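Local atomic coordinates of predicted sugar phosphatases of the HAD superfamily (Cytophaga hutchinsonii, PDB entry 2HX1), a protein that probably hydrolyses phosphate esters, perhaps of sugars, as a magnesium-binding member of the HAD phosphatase superfamily. Residues K15-D20 against L229-T234; D48-T53 against K79-G84; G98-L103 against A135-D140; L120-I125 against N151-L156. All blocks are in the same frame, centred on the assembly; numbering follows the deposited sequence.

In the fold
Contacts 1 and 2 belong to the six-stranded parallel sheet of the HAD core and touch each other, since strands 16-19 and 48-53 are neighbours in it. Contacts 3 and 4 belong to a second, five-stranded parallel sheet, consistent with the cap domain of HAD phosphatases. They also touch, where strands 98-103 and 117-121 pair. The centres of contacts 1 and 3 lie about 30 Å apart. Contacts 1, 2 and 3 are strand pairs with buried apolar side chains. Only contact 1 adds a metal site. Contact 4 sets a turn against a helix, uses weak lysine bonds instead of strand pairing, and reaches the surface and the subunit interface.

Contact 1 of 4, residues K15-D20 against L229-T234; sequences KCIFFD and LMVGDT. With MG (magnesium ion), chain E.
Two neighbouring parallel strands of the Rossmann-like HAD core end here at the magnesium site. Four backbone bonds join them. Leu229 N donates to Cys16 O, and Phe18 N to Leu229 O at 2.7 Å. Val231 N donates to Phe18 O, nearly along the C=O axis, and Asp20 N to Val231 O at 2.9 Å. The backbone groups of Ile17 and Phe19 bond instead to strand 48-53.

Past the strand ends the two carboxylates lie nearly coplanar, their planes 6° apart. Asp20 OD2 binds MG at 2.0 Å and Asp233 OD1 binds it at 2.1 Å. The two oxygens are both acceptors, and the shared metal lets them come close. Three waters and Phe22 O complete the six ligands. The other oxygens are also satisfied. Asp20 OD1 accepts from water 1 and pairs with Lys204. Asp233 OD2 accepts from water 2 and from Asn256 N. Thr234 OG1 meets water 3 and Asn256 ND2. The metal and Lys204 would be expected to keep Asp20 ionised.

Beside the site, the chain of Met230, a selenomethionine, bends across to strand 16-19 and runs on toward its C-terminal end. Its SE lies 3.7 Å from Phe18 CB, and its CE comes within 3.2 Å of Asp20 N.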
# COMPACT_ATOMS: atom_id res chain seq x y z
N LYS A 15 -34.40 -18.14 -7.78
CA LYS A 15 -34.39 -19.56 -8.10
C LYS A 15 -33.29 -20.32 -7.35
O LYS A 15 -33.41 -21.52 -7.14
CB LYS A 15 -34.27 -19.74 -9.62
CG LYS A 15 -35.51 -19.21 -10.34
CD LYS A 15 -35.44 -19.40 -11.85
CE LYS A 15 -36.54 -18.64 -12.58
NZ LYS A 15 -36.24 -18.46 -14.07
N CYS A 16 -32.23 -19.63 -6.93
CA CYS A 16 -31.20 -20.26 -6.09
C CYS A 16 -30.57 -19.26 -5.16
O CYS A 16 -30.45 -18.08 -5.51
CB CYS A 16 -30.12 -20.90 -6.94
SG CYS A 16 -29.02 -22.01 -6.04
N ILE A 17 -30.24 -19.71 -3.95
CA ILE A 17 -29.51 -18.89 -2.99
C ILE A 17 -28.06 -19.38 -2.94
O ILE A 17 -27.81 -20.60 -2.92
CB ILE A 17 -30.15 -18.95 -1.54
CG1 ILE A 17 -31.68 -18.85 -1.61
CG2 ILE A 17 -29.63 -17.84 -0.64
CD1 ILE A 17 -32.17 -17.51 -2.17
N PHE A 18 -27.11 -18.46 -2.96
CA PHE A 18 -25.72 -18.74 -2.58
C PHE A 18 -25.46 -18.14 -1.20
O PHE A 18 -25.65 -16.95 -1.00
CB PHE A 18 -24.68 -18.15 -3.57
CG PHE A 18 -24.79 -18.66 -5.00
CD1 PHE A 18 -25.57 -19.74 -5.34
CD2 PHE A 18 -24.02 -18.08 -5.99
CE1 PHE A 18 -25.63 -20.19 -6.66
CE2 PHE A 18 -24.11 -18.52 -7.31
CZ PHE A 18 -24.89 -19.59 -7.62
N PHE A 19 -25.06 -18.99 -0.25
CA PHE A 19 -24.78 -18.58 1.11
C PHE A 19 -23.27 -18.59 1.36
O PHE A 19 -22.64 -19.59 1.12
CB PHE A 19 -25.41 -19.56 2.11
CG PHE A 19 -26.92 -19.46 2.25
CD1 PHE A 19 -27.50 -18.43 2.97
CD2 PHE A 19 -27.74 -20.41 1.71
CE1 PHE A 19 -28.85 -18.35 3.13
CE2 PHE A 19 -29.10 -20.32 1.86
CZ PHE A 19 -29.65 -19.32 2.58
N ASP A 20 -22.69 -17.46 1.79
CA ASP A 20 -21.43 -17.48 2.53
C ASP A 20 -21.70 -18.20 3.86
O ASP A 20 -22.85 -18.21 4.32
CB ASP A 20 -20.94 -16.04 2.77
CG ASP A 20 -19.71 -15.97 3.64
OD1 ASP A 20 -18.78 -16.76 3.45
OD2 ASP A 20 -19.68 -15.11 4.55
N LEU A 229 -29.50 -15.23 -5.61
CA LEU A 229 -29.15 -14.29 -4.50
C LEU A 229 -27.89 -14.74 -3.74
O LEU A 229 -27.85 -15.85 -3.19
CB LEU A 229 -30.35 -14.17 -3.55
CG LEU A 229 -30.21 -13.16 -2.42
CD1 LEU A 229 -30.02 -11.76 -2.97
CD2 LEU A 229 -31.38 -13.24 -1.43
N MSE A 230 -26.84 -13.91 -3.76
CA MSE A 230 -25.64 -14.15 -2.97
C MSE A 230 -25.83 -13.49 -1.62
O MSE A 230 -26.03 -12.28 -1.55
CB MSE A 230 -24.36 -13.59 -3.63
CG MSE A 230 -23.12 -13.59 -2.69
SE MSE A 230 -22.41 -15.39 -2.49
CE MSE A 230 -21.79 -15.56 -0.67
N VAL A 231 -25.71 -14.27 -0.55
CA VAL A 231 -25.94 -13.79 0.82
C VAL A 231 -24.63 -13.77 1.59
O VAL A 231 -23.97 -14.81 1.76
CB VAL A 231 -27.01 -14.69 1.53
CG1 VAL A 231 -27.25 -14.25 2.96
CG2 VAL A 231 -28.33 -14.70 0.71
N GLY A 232 -24.20 -12.60 2.04
CA GLY A 232 -22.93 -12.51 2.76
C GLY A 232 -22.82 -11.39 3.77
O GLY A 232 -23.66 -10.48 3.79
N ASP A 233 -21.79 -11.47 4.60
CA ASP A 233 -21.54 -10.45 5.63
C ASP A 233 -20.38 -9.52 5.32
O ASP A 233 -20.16 -8.55 6.05
CB ASP A 233 -21.30 -11.10 7.00
CG ASP A 233 -20.06 -11.97 7.02
OD1 ASP A 233 -19.92 -12.80 6.10
OD2 ASP A 233 -19.21 -11.80 7.94
N THR A 234 -19.68 -9.77 4.22
CA THR A 234 -18.46 -9.03 3.87
C THR A 234 -18.57 -8.39 2.50
O THR A 234 -18.82 -9.09 1.51
CB THR A 234 -17.26 -9.98 3.90
OG1 THR A 234 -17.22 -10.61 5.19
CG2 THR A 234 -15.91 -9.23 3.66
MG MG E . -18.51 -14.33 5.92
O HOH W 1 -17.26 -15.90 5.53
O HOH W 2 -17.27 -13.64 7.33
O HOH W 3 -17.68 -13.28 4.24

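Contact 2 of 4, residues D48-T53 against K79-G84; sequences DYYIVT and KIISSG
Strands 48-53 and 80-82 run parallel, their axes 4.8 Å apart at the closest and 24° from aligned. Ile51 pairs with Ile80, Val52 with Ile81 and Thr53 with Ser82. Ile51 N donates to Lys79 O and Ile81 N to Ile51 O, both at 2.8 Å. Thr53 N then donates to Ile81 O. Ser83 N reaches Thr53 O by a more bent bond, 137° at the hydrogen, as the second segment turns into helix 83-94. Ser82 is the N-cap of that helix: its OG accepts from Gly84 N at 3.2 Å and also bonds to Asp55 O.

Tyr49 holds its CG in the crowded position between backbone N and carbonyl carbon (chi1 75°). This brings its ring across the Lys79 chain at about a right angle. Lys79 CD sits over one ring face, 4.1 Å from the centroid, in a CH-pi contact. Lys79 NZ gives the phenol OH a weak bond. An alanine in place of Tyr49 would probably leave the Lys79 chain less well held, since both the ring face and the OH would be gone. On the opposite side of the sheet, Ile81 CD1 lies 3.6 Å from Tyr50 CD1 and 4.2 Å from Val52 CG2.

These strands bound a beta-alpha-beta crossover. Its helix 60-69 packs on the side of Ile51, Ile80 and Ser82. Helix 208-218 packs on the side of Tyr50, Val52 and Ile81. Strand 16-19 flanks strand 48-53 on its other edge.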
# COMPACT_ATOMS: atom_id res chain seq x y z
N ASP A 48 -33.54 -24.23 -4.42
CA ASP A 48 -32.15 -24.64 -4.44
C ASP A 48 -31.27 -23.67 -3.67
O ASP A 48 -31.59 -22.48 -3.52
CB ASP A 48 -31.65 -24.78 -5.89
CG ASP A 48 -32.33 -25.93 -6.61
OD1 ASP A 48 -32.14 -27.08 -6.15
OD2 ASP A 48 -33.10 -25.69 -7.59
N TYR A 49 -30.14 -24.19 -3.17
CA TYR A 49 -29.15 -23.35 -2.57
C TYR A 49 -27.79 -24.04 -2.69
O TYR A 49 -27.71 -25.25 -2.90
CB TYR A 49 -29.51 -23.07 -1.10
CG TYR A 49 -29.23 -24.27 -0.26
CD1 TYR A 49 -27.93 -24.53 0.19
CD2 TYR A 49 -30.23 -25.20 0.03
CE1 TYR A 49 -27.64 -25.66 0.91
CE2 TYR A 49 -29.95 -26.36 0.78
CZ TYR A 49 -28.64 -26.58 1.21
OH TYR A 49 -28.30 -27.69 1.93
N TYR A 50 -26.73 -23.24 -2.59
CA TYR A 50 -25.36 -23.71 -2.40
C TYR A 50 -24.73 -22.89 -1.31
O TYR A 50 -25.16 -21.75 -1.05
CB TYR A 50 -24.49 -23.54 -3.64
CG TYR A 50 -24.87 -24.41 -4.79
CD1 TYR A 50 -24.41 -25.72 -4.89
CD2 TYR A 50 -25.69 -23.92 -5.81
CE1 TYR A 50 -24.77 -26.53 -5.98
CE2 TYR A 50 -26.05 -24.71 -6.86
CZ TYR A 50 -25.59 -26.01 -6.95
OH TYR A 50 -25.96 -26.75 -8.04
N ILE A 51 -23.70 -23.46 -0.70
CA ILE A 51 -22.80 -22.72 0.16
C ILE A 51 -21.55 -22.46 -0.68
O ILE A 51 -21.01 -23.39 -1.26
CB ILE A 51 -22.47 -23.54 1.45
CG1 ILE A 51 -23.73 -23.65 2.32
CG2 ILE A 51 -21.30 -22.91 2.18
CD1 ILE A 51 -23.65 -24.59 3.46
N VAL A 52 -21.14 -21.19 -0.76
CA VAL A 52 -20.00 -20.77 -1.56
C VAL A 52 -19.06 -20.11 -0.54
O VAL A 52 -19.37 -19.06 0.03
CB VAL A 52 -20.42 -19.78 -2.65
CG1 VAL A 52 -19.23 -19.31 -3.42
CG2 VAL A 52 -21.47 -20.42 -3.54
N THR A 53 -17.93 -20.76 -0.31
CA THR A 53 -17.07 -20.45 0.79
C THR A 53 -15.61 -20.42 0.33
O THR A 53 -15.20 -21.23 -0.53
CB THR A 53 -17.23 -21.50 1.89
OG1 THR A 53 -16.38 -21.19 3.01
CG2 THR A 53 -16.90 -22.90 1.37
N LYS A 79 -23.60 -29.58 -2.12
CA LYS A 79 -24.10 -28.22 -2.00
C LYS A 79 -23.01 -27.24 -1.59
O LYS A 79 -23.25 -26.04 -1.54
CB LYS A 79 -25.23 -28.16 -0.98
CG LYS A 79 -26.32 -29.20 -1.17
CD LYS A 79 -27.64 -28.67 -1.70
CE LYS A 79 -28.78 -29.71 -1.49
NZ LYS A 79 -28.87 -30.32 -0.09
N ILE A 80 -21.82 -27.76 -1.27
CA ILE A 80 -20.70 -26.94 -0.82
C ILE A 80 -19.68 -26.72 -1.93
O ILE A 80 -18.96 -27.63 -2.37
CB ILE A 80 -20.03 -27.54 0.42
CG1 ILE A 80 -21.10 -27.79 1.51
CG2 ILE A 80 -18.95 -26.61 0.95
CD1 ILE A 80 -20.57 -28.16 2.85
N ILE A 81 -19.61 -25.48 -2.39
CA ILE A 81 -18.64 -25.07 -3.38
C ILE A 81 -17.57 -24.25 -2.67
O ILE A 81 -17.85 -23.20 -2.13
CB ILE A 81 -19.29 -24.20 -4.49
CG1 ILE A 81 -20.53 -24.89 -5.08
CG2 ILE A 81 -18.25 -23.91 -5.55
CD1 ILE A 81 -21.47 -23.92 -5.85
N SER A 82 -16.35 -24.74 -2.68
CA SER A 82 -15.29 -24.20 -1.87
C SER A 82 -14.11 -23.81 -2.73
O SER A 82 -13.84 -24.47 -3.74
CB SER A 82 -14.89 -25.33 -0.91
OG SER A 82 -13.60 -25.17 -0.39
N SER A 83 -13.34 -22.82 -2.30
CA SER A 83 -12.20 -22.37 -3.09
C SER A 83 -11.10 -23.44 -3.12
O SER A 83 -10.29 -23.46 -4.04
CB SER A 83 -11.67 -21.02 -2.62
OG SER A 83 -11.11 -21.14 -1.34
N GLY A 84 -11.11 -24.35 -2.15
CA GLY A 84 -10.19 -25.48 -2.19
C GLY A 84 -10.32 -26.34 -3.44
O GLY A 84 -9.34 -26.96 -3.89

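Contact 3 of 4, residues G98-L103 against A135-D140; sequences GIVAYL and ALVLLD. With EDO (1,2-ethanediol), chain N.
The phenol ring of Tyr102 leads away from segment 135-140 and rests on Pro121 of strand 117-121. Its CG stands between backbone N and carbonyl carbon (chi1 70°), the crowded position. Leu139 CD1 approaches the ring obliquely, and the CB of Tyr102 meets Val137 CG2 at 3.6 Å. The other flat group, the carboxylate of Asp140, lies beyond the strand end. Its OD1 accepts from O2 of a bound 1,2-ethanediol at 3.2 Å and from Glu142 N. The diol, probably from the crystallisation liquor, also bonds to Tyr173 OH. An alanine in place of Asp140 would probably loosen the chain just after the strand, because the bond from Glu142 N to its OD1 would be gone.

The strands are parallel neighbours in the five-stranded sheet. Ala101 N donates to Ala135 O, Val137 N to Ala101 O at 2.7 Å, and Leu103 N to Val137 O. Leu103 O accepts two bonds: Leu139 N at 2.8 Å, nearly along the C=O axis, and Asp140 N at 3.3 Å, on a lone pair.

Val100 CG1 meets Val137 CG2 on the Tyr102 side of the sheet. On the other side Leu103 and Leu138 lie side by side, their CD1 atoms 3.7 Å apart. Leu103 also touches helix 146-159, and Leu138 touches helix 184-195.

The chemistry thus divides along the strands. Apolar side chains fill both faces of the buried pair, while backbone bonds between the two strands, and from Val100 to strand 117-121, take up polar groups of the main chain. A charged carboxylate appears only where the strand has ended.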
# COMPACT_ATOMS: atom_id res chain seq x y z
N GLY A 98 6.82 -33.64 -8.43
CA GLY A 98 7.63 -33.09 -7.35
C GLY A 98 6.84 -32.92 -6.07
O GLY A 98 5.90 -33.67 -5.83
N ILE A 99 7.24 -31.94 -5.26
CA ILE A 99 6.63 -31.71 -3.94
C ILE A 99 5.77 -30.41 -3.95
O ILE A 99 6.15 -29.40 -4.55
CB ILE A 99 7.73 -31.55 -2.89
CG1 ILE A 99 8.69 -32.74 -2.91
CG2 ILE A 99 7.13 -31.36 -1.47
CD1 ILE A 99 10.02 -32.42 -2.19
N VAL A 100 4.59 -30.45 -3.33
CA VAL A 100 3.82 -29.22 -3.01
C VAL A 100 4.02 -28.96 -1.53
O VAL A 100 3.71 -29.82 -0.70
CB VAL A 100 2.31 -29.37 -3.41
CG1 VAL A 100 1.46 -28.23 -2.89
CG2 VAL A 100 2.17 -29.45 -4.94
N ALA A 101 4.65 -27.83 -1.19
CA ALA A 101 4.89 -27.46 0.21
C ALA A 101 3.63 -26.78 0.77
O ALA A 101 2.89 -26.11 0.04
CB ALA A 101 6.13 -26.56 0.31
N TYR A 102 3.33 -27.00 2.04
CA TYR A 102 2.16 -26.37 2.61
C TYR A 102 2.39 -25.81 3.99
O TYR A 102 3.21 -26.30 4.75
CB TYR A 102 0.96 -27.32 2.62
CG TYR A 102 1.05 -28.50 3.59
CD1 TYR A 102 0.61 -28.36 4.90
CD2 TYR A 102 1.54 -29.74 3.18
CE1 TYR A 102 0.66 -29.44 5.79
CE2 TYR A 102 1.59 -30.81 4.04
CZ TYR A 102 1.15 -30.66 5.34
OH TYR A 102 1.22 -31.71 6.20
N LEU A 103 1.61 -24.78 4.30
CA LEU A 103 1.48 -24.25 5.62
C LEU A 103 0.07 -24.58 6.12
O LEU A 103 -0.92 -24.13 5.58
CB LEU A 103 1.74 -22.73 5.63
CG LEU A 103 3.18 -22.24 5.48
CD1 LEU A 103 3.24 -20.73 5.66
CD2 LEU A 103 4.16 -22.95 6.44
N ALA A 135 5.45 -26.06 -5.88
CA ALA A 135 4.41 -25.12 -5.48
C ALA A 135 4.35 -25.01 -3.97
O ALA A 135 4.81 -25.90 -3.23
CB ALA A 135 2.99 -25.53 -6.05
N LEU A 136 3.78 -23.91 -3.51
CA LEU A 136 3.52 -23.70 -2.09
C LEU A 136 2.03 -23.41 -1.93
O LEU A 136 1.51 -22.53 -2.62
CB LEU A 136 4.32 -22.50 -1.59
CG LEU A 136 3.94 -21.93 -0.22
CD1 LEU A 136 4.29 -22.97 0.86
CD2 LEU A 136 4.63 -20.59 0.02
N VAL A 137 1.36 -24.11 -1.02
CA VAL A 137 -0.03 -23.76 -0.65
C VAL A 137 -0.18 -23.39 0.81
O VAL A 137 0.35 -24.06 1.68
CB VAL A 137 -1.01 -24.87 -1.03
CG1 VAL A 137 -0.95 -25.06 -2.50
CG2 VAL A 137 -0.65 -26.19 -0.34
N LEU A 138 -0.89 -22.29 1.06
CA LEU A 138 -1.26 -21.88 2.42
C LEU A 138 -2.71 -22.35 2.71
O LEU A 138 -3.65 -21.99 2.00
CB LEU A 138 -1.10 -20.35 2.58
CG LEU A 138 0.22 -19.90 3.22
CD1 LEU A 138 1.38 -20.59 2.51
CD2 LEU A 138 0.37 -18.39 3.19
N LEU A 139 -2.87 -23.21 3.72
CA LEU A 139 -4.15 -23.94 3.93
C LEU A 139 -4.83 -23.64 5.27
O LEU A 139 -6.06 -23.63 5.35
CB LEU A 139 -3.94 -25.46 3.84
CG LEU A 139 -3.43 -26.02 2.51
CD1 LEU A 139 -3.00 -27.44 2.73
CD2 LEU A 139 -4.52 -25.96 1.43
N ASP A 140 -4.02 -23.45 6.31
CA ASP A 140 -4.54 -23.28 7.68
C ASP A 140 -3.51 -22.47 8.49
O ASP A 140 -2.32 -22.62 8.30
CB ASP A 140 -4.80 -24.66 8.30
CG ASP A 140 -5.74 -24.60 9.50
OD1 ASP A 140 -5.37 -24.00 10.51
OD2 ASP A 140 -6.84 -25.20 9.46
C1 EDO N . -9.19 -23.63 13.92
O1 EDO N . -9.31 -22.22 14.13
C2 EDO N . -8.65 -23.90 12.53
O2 EDO N . -7.97 -22.75 12.00

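Contact 4 of 4, residues L120-I125 against N151-L156; sequences LPVSAI and NKTVNL
Strand 117-121 of the five-stranded parallel sheet ends in a short 3-10 turn, which packs against helix 146-159 in this alpha/beta domain. Ala124 N to Pro121 O and Ile125 N to Val122 O are the bonds that close the turn.

Lys152 reaches from the helix across the turn. Its CB lies 3.6 Å from Val122 CG1, and the two side chains slide past each other in opposite directions. CG is anti to the carbonyl carbon (chi1 -82°). CD then passes Val122 O at 3.8 Å. A bend at chi3 brings CE to 3.3 Å from Ile125 O. The tip NZ gives two weak bonds, to Ile125 O at 3.1 Å and to Ser123 O at 3.2 Å. The lysine thus holds two carbonyls of the turn, and its charge would probably favour both.

Behind it the contact is apolar. Leu156 CD2 approaches Val122 CG2, and Leu156 CD1 approaches Ile125 CG2. Val122 also touches Leu103 and Leu136 of the sheet. Elsewhere on the helix, Asn151 OD1 and Asn155 OD1 accept from Ile182 N and Val180 N of the second subunit.

Thr153 OG1 bonds to Asp149 O of its own helix and lies 3.7 Å from both Val122 CG1 and Val122 CG2.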
# COMPACT_ATOMS: atom_id res chain seq x y z
N LEU A 120 4.18 -32.02 1.38
CA LEU A 120 5.03 -31.90 2.60
C LEU A 120 4.88 -30.52 3.27
O LEU A 120 4.80 -29.49 2.58
CB LEU A 120 6.51 -32.09 2.28
CG LEU A 120 7.06 -33.50 2.01
CD1 LEU A 120 8.45 -33.39 1.41
CD2 LEU A 120 7.13 -34.33 3.27
N PRO A 121 4.91 -30.47 4.60
CA PRO A 121 4.86 -29.18 5.25
C PRO A 121 6.14 -28.41 4.95
O PRO A 121 7.21 -29.02 4.77
CB PRO A 121 4.80 -29.53 6.73
CG PRO A 121 5.45 -30.85 6.83
CD PRO A 121 5.05 -31.57 5.57
N VAL A 122 6.05 -27.08 4.91
CA VAL A 122 7.26 -26.25 4.75
C VAL A 122 8.38 -26.68 5.72
O VAL A 122 9.55 -26.65 5.34
CB VAL A 122 6.96 -24.73 4.86
CG1 VAL A 122 8.25 -23.92 5.00
CG2 VAL A 122 6.19 -24.24 3.61
N SER A 123 8.03 -27.12 6.92
CA SER A 123 8.99 -27.57 7.91
C SER A 123 9.88 -28.73 7.47
O SER A 123 10.98 -28.89 7.99
CB SER A 123 8.26 -28.06 9.15
OG SER A 123 7.46 -29.16 8.82
N ALA A 124 9.39 -29.54 6.54
CA ALA A 124 10.14 -30.70 6.03
C ALA A 124 10.90 -30.41 4.76
O ALA A 124 11.34 -31.35 4.07
CB ALA A 124 9.21 -31.90 5.82
N ILE A 125 11.05 -29.12 4.43
CA ILE A 125 11.78 -28.73 3.24
C ILE A 125 13.14 -28.22 3.66
O ILE A 125 13.26 -27.44 4.61
CB ILE A 125 11.09 -27.60 2.45
CG1 ILE A 125 9.68 -28.03 2.04
CG2 ILE A 125 11.94 -27.21 1.21
CD1 ILE A 125 9.63 -29.23 1.14
N ASN A 151 9.62 -17.72 8.31
CA ASN A 151 10.98 -17.53 7.83
C ASN A 151 11.34 -18.49 6.72
O ASN A 151 11.84 -18.05 5.67
CB ASN A 151 11.98 -17.59 8.98
CG ASN A 151 12.13 -16.27 9.69
OD1 ASN A 151 12.58 -15.29 9.08
ND2 ASN A 151 11.79 -16.24 10.98
N LYS A 152 11.08 -19.79 6.90
CA LYS A 152 11.41 -20.75 5.82
C LYS A 152 10.61 -20.46 4.54
O LYS A 152 11.12 -20.64 3.46
CB LYS A 152 11.14 -22.21 6.23
CG LYS A 152 12.23 -22.89 7.05
CD LYS A 152 11.95 -24.42 7.25
CE LYS A 152 13.24 -25.26 7.05
NZ LYS A 152 13.21 -26.66 7.64
N THR A 153 9.35 -20.01 4.66
CA THR A 153 8.53 -19.70 3.48
C THR A 153 9.07 -18.49 2.72
O THR A 153 9.15 -18.48 1.49
CB THR A 153 7.07 -19.45 3.88
OG1 THR A 153 6.57 -20.64 4.48
CG2 THR A 153 6.19 -19.10 2.66
N VAL A 154 9.49 -17.47 3.47
CA VAL A 154 10.16 -16.34 2.83
C VAL A 154 11.35 -16.84 2.01
O VAL A 154 11.47 -16.51 0.82
CB VAL A 154 10.55 -15.23 3.85
CG1 VAL A 154 11.59 -14.23 3.29
CG2 VAL A 154 9.32 -14.48 4.30
N ASN A 155 12.20 -17.66 2.61
CA ASN A 155 13.37 -18.14 1.90
C ASN A 155 13.05 -19.11 0.75
O ASN A 155 13.72 -19.09 -0.28
CB ASN A 155 14.33 -18.77 2.88
CG ASN A 155 15.01 -17.73 3.75
OD1 ASN A 155 15.67 -16.82 3.23
ND2 ASN A 155 14.83 -17.84 5.07
N LEU A 156 12.01 -19.94 0.93
CA LEU A 156 11.58 -20.86 -0.11
C LEU A 156 11.19 -20.11 -1.37
O LEU A 156 11.56 -20.50 -2.48
CB LEU A 156 10.38 -21.66 0.36
CG LEU A 156 9.74 -22.60 -0.66
CD1 LEU A 156 10.76 -23.64 -1.19
CD2 LEU A 156 8.54 -23.25 0.01